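PDB 4C4K: obscurin from Homo sapiens, which is a giant muscle protein with serine/threonine kinase activity, whose first immunoglobulin domain probably serves in protein-protein binding. Local coordinates for residues C77-R80 and E85-A88; P11-V16 and A22-Q27. One frame throughout, in Å; residues are numbered along the deposited sequence.

Contact 1 of 2, residues C77-R80 and E85-A88; sequences CRAR and EAFA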
loop_
_atom_site.group_PDB
_atom_site.type_symbol
_atom_site.label_atom_id
_atom_site.label_comp_id
_atom_site.label_asym_id
_atom_site.label_seq_id
_atom_site.Cartn_x
_atom_site.Cartn_y
_atom_site.Cartn_z
ATOM N N CYS A 77 0.696 -3.343 -4.823
ATOM C CA CYS A 77 1.712 -4.366 -4.671
ATOM C C CYS A 77 1.310 -5.240 -3.497
ATOM O O CYS A 77 0.989 -4.717 -2.425
ATOM C CB CYS A 77 3.094 -3.765 -4.470
ATOM S SG CYS A 77 4.406 -5.005 -4.450
ATOM N N ARG A 78 1.271 -6.568 -3.712
ATOM C CA ARG A 78 0.863 -7.545 -2.706
ATOM C C ARG A 78 2.023 -8.491 -2.426
ATOM O O ARG A 78 2.572 -9.067 -3.360
ATOM C CB ARG A 78 -0.406 -8.295 -3.183
ATOM C CG ARG A 78 -0.922 -9.398 -2.247
ATOM C CD ARG A 78 -2.105 -10.129 -2.873
ATOM N NE ARG A 78 -2.592 -11.215 -2.018
ATOM C CZ ARG A 78 -2.652 -12.498 -2.372
ATOM N NH1 ARG A 78 -2.272 -12.879 -3.589
ATOM N NH2 ARG A 78 -3.099 -13.410 -1.516
ATOM N N ALA A 79 2.417 -8.619 -1.148
ATOM C CA ALA A 79 3.501 -9.514 -0.742
ATOM C C ALA A 79 2.905 -10.506 0.237
ATOM O O ALA A 79 2.252 -10.104 1.197
ATOM C CB ALA A 79 4.629 -8.729 -0.083
ATOM N N ARG A 80 3.078 -11.793 -0.023
ATOM C CA ARG A 80 2.498 -12.771 0.865
ATOM C C ARG A 80 3.417 -13.955 1.215
ATOM O O ARG A 80 4.202 -14.398 0.386
ATOM C CB ARG A 80 1.138 -13.224 0.305
ATOM C CG ARG A 80 1.144 -14.210 -0.849
ATOM C CD ARG A 80 0.250 -15.382 -0.471
ATOM N NE ARG A 80 -0.228 -16.147 -1.626
ATOM C CZ ARG A 80 0.420 -17.172 -2.176
ATOM N NH1 ARG A 80 1.604 -17.550 -1.705
ATOM N NH2 ARG A 80 -0.104 -17.818 -3.209
ATOM N N GLU A 85 0.322 -11.049 4.947
ATOM C CA GLU A 85 0.368 -10.333 3.683
ATOM C C GLU A 85 0.542 -8.867 3.925
ATOM O O GLU A 85 -0.050 -8.322 4.876
ATOM C CB GLU A 85 -0.929 -10.576 2.873
ATOM C CG GLU A 85 -1.216 -12.038 2.577
ATOM C CD GLU A 85 -2.287 -12.308 1.539
ATOM O OE1 GLU A 85 -2.569 -11.418 0.702
ATOM O OE2 GLU A 85 -2.871 -13.410 1.592
ATOM N N ALA A 86 1.251 -8.205 2.995
ATOM C CA ALA A 86 1.435 -6.769 3.017
ATOM C C ALA A 86 0.926 -6.190 1.704
ATOM O O ALA A 86 1.153 -6.774 0.636
ATOM C CB ALA A 86 2.912 -6.423 3.224
ATOM N N PHE A 87 0.228 -5.036 1.781
ATOM C CA PHE A 87 -0.294 -4.335 0.603
ATOM C C PHE A 87 0.162 -2.869 0.612
ATOM O O PHE A 87 0.200 -2.260 1.669
ATOM C CB PHE A 87 -1.835 -4.364 0.602
ATOM C CG PHE A 87 -2.471 -5.724 0.535
ATOM C CD1 PHE A 87 -2.527 -6.541 1.664
ATOM C CD2 PHE A 87 -3.097 -6.156 -0.628
ATOM C CE1 PHE A 87 -3.114 -7.805 1.604
ATOM C CE2 PHE A 87 -3.702 -7.417 -0.684
ATOM C CZ PHE A 87 -3.711 -8.227 0.439
ATOM N N ALA A 88 0.439 -2.289 -0.569
ATOM C CA ALA A 88 0.809 -0.879 -0.737
ATOM C C ALA A 88 0.497 -0.512 -2.163
ATOM O O ALA A 88 0.825 -1.262 -3.070
ATOM C CB ALA A 88 2.295 -0.650 -0.443
#
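The F-G hairpin of an I-set immunoglobulin domain pairs 77-80 with 85-88 as antiparallel strands, with Arg78, Arg80, Glu85 and Phe87 on one face, Arg78 paired with Phe87 and Arg80 with Glu85, and Cys77, Ala79, Ala86 and Ala88 turned to the other. Cys77 and Ala88 exchange backbone hydrogen bonds, Cys77 N to Ala88 O at 2.7 Å, and Ala79 and Ala86 do the same, Ala86 N to Ala79 O at 2.8 Å. With CG anti to the backbone N (chi1 178°) and an extended chain, Arg78 runs beside Phe87, its CG 3.8 Å from Phe87 CE2, to reach Glu85. There Arg78 NE makes a salt bridge to Glu85 OE1 at 2.7 Å, approaching from above the carboxylate plane, while Arg78 NH2 adds weak bonds to both carboxylate oxygens. Guanidinium and carboxylate planes stand 61° apart. Arg80 CB lies against Glu85 CG at 3.5 Å. Replacing Arg78 with an alanine would probably leave the Glu85 carboxylate without its mate on this hairpin and Phe87 CE2 without the aliphatic chain packed against it. Strand 35-40 flanks 77-80 on its other side, whereas 85-88 forms a parallel ladder with a strand of another protein chain, which carries the sheet across the interface.

Contact 2 of 2, residues P11-V16 and A22-Q27; sequences PKAFVV and ATLSCQ. With EDO (1,2-ethanediol), chain C; EDO (1,2-ethanediol), chain H.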
loop_
_atom_site.group_PDB
_atom_site.type_symbol
_atom_site.label_atom_id
_atom_site.label_comp_id
_atom_site.label_asym_id
_atom_site.label_seq_id
_atom_site.Cartn_x
_atom_site.Cartn_y
_atom_site.Cartn_z
ATOM N N PRO A 11 6.143 2.284 -2.035
ATOM C CA PRO A 11 6.192 1.888 -3.459
ATOM C C PRO A 11 6.325 3.152 -4.288
ATOM O O PRO A 11 5.789 4.198 -3.911
ATOM C CB PRO A 11 4.851 1.192 -3.699
ATOM C CG PRO A 11 3.944 1.739 -2.636
ATOM C CD PRO A 11 4.795 2.083 -1.456
ATOM N N LYS A 12 7.129 3.101 -5.342
ATOM C CA LYS A 12 7.352 4.320 -6.111
ATOM C C LYS A 12 7.107 4.102 -7.586
ATOM O O LYS A 12 7.488 3.057 -8.108
ATOM C CB LYS A 12 8.783 4.810 -5.889
ATOM C CG LYS A 12 9.087 5.287 -4.468
ATOM C CD LYS A 12 10.584 5.361 -4.192
ATOM C CE LYS A 12 10.838 5.772 -2.766
ATOM N NZ LYS A 12 12.097 5.191 -2.237
ATOM N N ALA A 13 6.535 5.099 -8.268
ATOM C CA ALA A 13 6.317 5.046 -9.711
ATOM C C ALA A 13 7.184 6.104 -10.384
ATOM O O ALA A 13 7.077 7.291 -10.070
ATOM C CB ALA A 13 4.847 5.249 -10.051
ATOM N N PHE A 14 8.068 5.669 -11.270
ATOM C CA PHE A 14 9.015 6.550 -11.951
ATOM C C PHE A 14 8.648 6.730 -13.410
ATOM O O PHE A 14 8.455 5.757 -14.123
ATOM C CB PHE A 14 10.449 5.986 -11.847
ATOM C CG PHE A 14 10.964 5.784 -10.432
ATOM C CD1 PHE A 14 10.746 4.589 -9.759
ATOM C CD2 PHE A 14 11.663 6.791 -9.779
ATOM C CE1 PHE A 14 11.204 4.409 -8.453
ATOM C CE2 PHE A 14 12.152 6.600 -8.484
ATOM C CZ PHE A 14 11.907 5.414 -7.824
ATOM N N VAL A 15 8.598 8.000 -13.860
ATOM C CA VAL A 15 8.352 8.359 -15.255
ATOM C C VAL A 15 9.008 9.736 -15.519
ATOM O O VAL A 15 9.128 10.554 -14.609
ATOM C CB VAL A 15 6.847 8.238 -15.679
ATOM C CG1 VAL A 15 5.977 9.329 -15.059
ATOM C CG2 VAL A 15 6.684 8.215 -17.207
ATOM N N VAL A 16 9.521 9.928 -16.730
ATOM C CA VAL A 16 10.116 11.193 -17.180
ATOM C C VAL A 16 8.958 11.978 -17.831
ATOM O O VAL A 16 8.100 11.346 -18.452
ATOM C CB VAL A 16 11.265 10.866 -18.205
ATOM C CG1 VAL A 16 11.874 12.123 -18.796
ATOM C CG2 VAL A 16 12.364 10.044 -17.529
ATOM N N ALA A 22 7.339 3.500 -17.869
ATOM C CA ALA A 22 7.291 3.724 -16.443
ATOM C C ALA A 22 7.886 2.525 -15.721
ATOM O O ALA A 22 7.861 1.425 -16.238
ATOM C CB ALA A 22 5.848 3.947 -15.989
ATOM N N THR A 23 8.406 2.743 -14.521
ATOM C CA THR A 23 8.892 1.669 -13.670
ATOM C C THR A 23 8.387 1.921 -12.281
ATOM O O THR A 23 8.371 3.060 -11.807
ATOM C CB THR A 23 10.393 1.342 -13.841
ATOM O OG1 THR A 23 10.663 0.119 -13.175
ATOM C CG2 THR A 23 11.298 2.412 -13.299
ATOM N N LEU A 24 7.894 0.852 -11.668
ATOM C CA LEU A 24 7.298 0.805 -10.344
ATOM C C LEU A 24 8.151 -0.145 -9.530
ATOM O O LEU A 24 8.451 -1.249 -9.985
ATOM C CB LEU A 24 5.844 0.267 -10.462
ATOM C CG LEU A 24 4.704 1.287 -10.834
ATOM C CD1 LEU A 24 4.951 2.029 -12.147
ATOM C CD2 LEU A 24 3.371 0.600 -10.907
ATOM N N SER A 25 8.589 0.289 -8.349
ATOM C CA SER A 25 9.427 -0.560 -7.503
ATOM C C SER A 25 9.183 -0.353 -6.022
ATOM O O SER A 25 8.684 0.700 -5.597
ATOM C CB SER A 25 10.910 -0.331 -7.807
ATOM O OG SER A 25 11.277 0.965 -7.376
ATOM N N CYS A 26 9.547 -1.372 -5.242
ATOM C CA CYS A 26 9.521 -1.344 -3.784
ATOM C C CYS A 26 10.419 -2.400 -3.180
ATOM O O CYS A 26 10.774 -3.378 -3.830
ATOM C CB CYS A 26 8.106 -1.433 -3.236
ATOM S SG CYS A 26 7.180 -2.823 -3.882
ATOM N N GLN A 27 10.778 -2.191 -1.927
ATOM C CA GLN A 27 11.641 -3.058 -1.169
ATOM C C GLN A 27 10.791 -3.763 -0.141
ATOM O O GLN A 27 10.101 -3.110 0.651
ATOM C CB GLN A 27 12.737 -2.231 -0.507
ATOM C CG GLN A 27 13.854 -3.104 0.029
ATOM C CD GLN A 27 15.061 -2.313 0.428
ATOM O OE1 GLN A 27 15.006 -1.096 0.635
ATOM N NE2 GLN A 27 16.178 -2.999 0.539
HETATM C C1 EDO C . 6.121 8.288 -6.892
HETATM O O1 EDO C . 4.913 7.544 -6.870
HETATM C C2 EDO C . 6.010 9.444 -7.910
HETATM O O2 EDO C . 4.957 10.308 -7.527
HETATM C C1 EDO H . 4.646 11.435 -18.611
HETATM O O1 EDO H . 5.400 10.517 -19.380
HETATM C C2 EDO H . 3.289 10.785 -18.298
HETATM O O2 EDO H . 2.700 10.335 -19.508
#
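Phe14 lies across Thr23 on one face of the antiparallel pair formed by 11-16 and 22-27, while Ala13 meets Leu24 on the other. The Phe14 ring, its CG beside the backbone N (chi1 -58°), extends along the neighbouring strand: Phe14 CB sits 4.0 Å from Thr23 CG2, and further out Phe14 CE1 is 3.6 Å from Ser25 OG. Both Ser25 OG and Thr23 O lie at the edge of the ring, near its plane. Thr23 turns its methyl to Phe14, and its hydroxyl is hydrogen-bonded to Thr63 and Arg61 of strand 59-64. On the face toward the interior, Leu24 CD1 touches Ala13 CB at 3.8 Å, and at one end of the pairing Cys26 CB packs on Pro11 CA, also at 3.8 Å.

Four backbone hydrogen bonds set this register, two between Lys12 and Ser25 and two between Phe14 and Thr23; the shortest, Phe14 N to Thr23 O, is 2.7 Å and nearly straight at 171°. Ala13 N, directed away from 22-27, makes a weak bond to O1 of a 1,2-ethanediol, probably from the crystallisation liquor, at 3.3 Å. The arrangement is the A-B hairpin at one edge of an immunoglobulin sandwich sheet, with Ala13 and Leu24 facing Val90 of the opposite sheet and Phe14, Thr23 and Ser25 on the other face.

How the contacts relate
Contact 2 is complete before the chain reaches contact 1, and the two hairpins flank the middle of the domain, their centres about 16 Å apart. Each belongs to a different antiparallel sheet: 11-16 and 22-27 to the one completed by strands 59-64 and 51-56, 77-80 and 85-88 to the one holding strands 35-40 and 43-44. The sheets meet face to face where Cys77 SG lies 3.6 Å from Cys26 SG and Ala88 CB 3.6 Å from Pro11 CG. The two cysteines occupy the intersheet position of the classical immunoglobulin disulfide, but at this separation no disulfide joins them in this model, and the sulfurs are only packed together. Thus hairpins remote in sequence share one hydrophobic core.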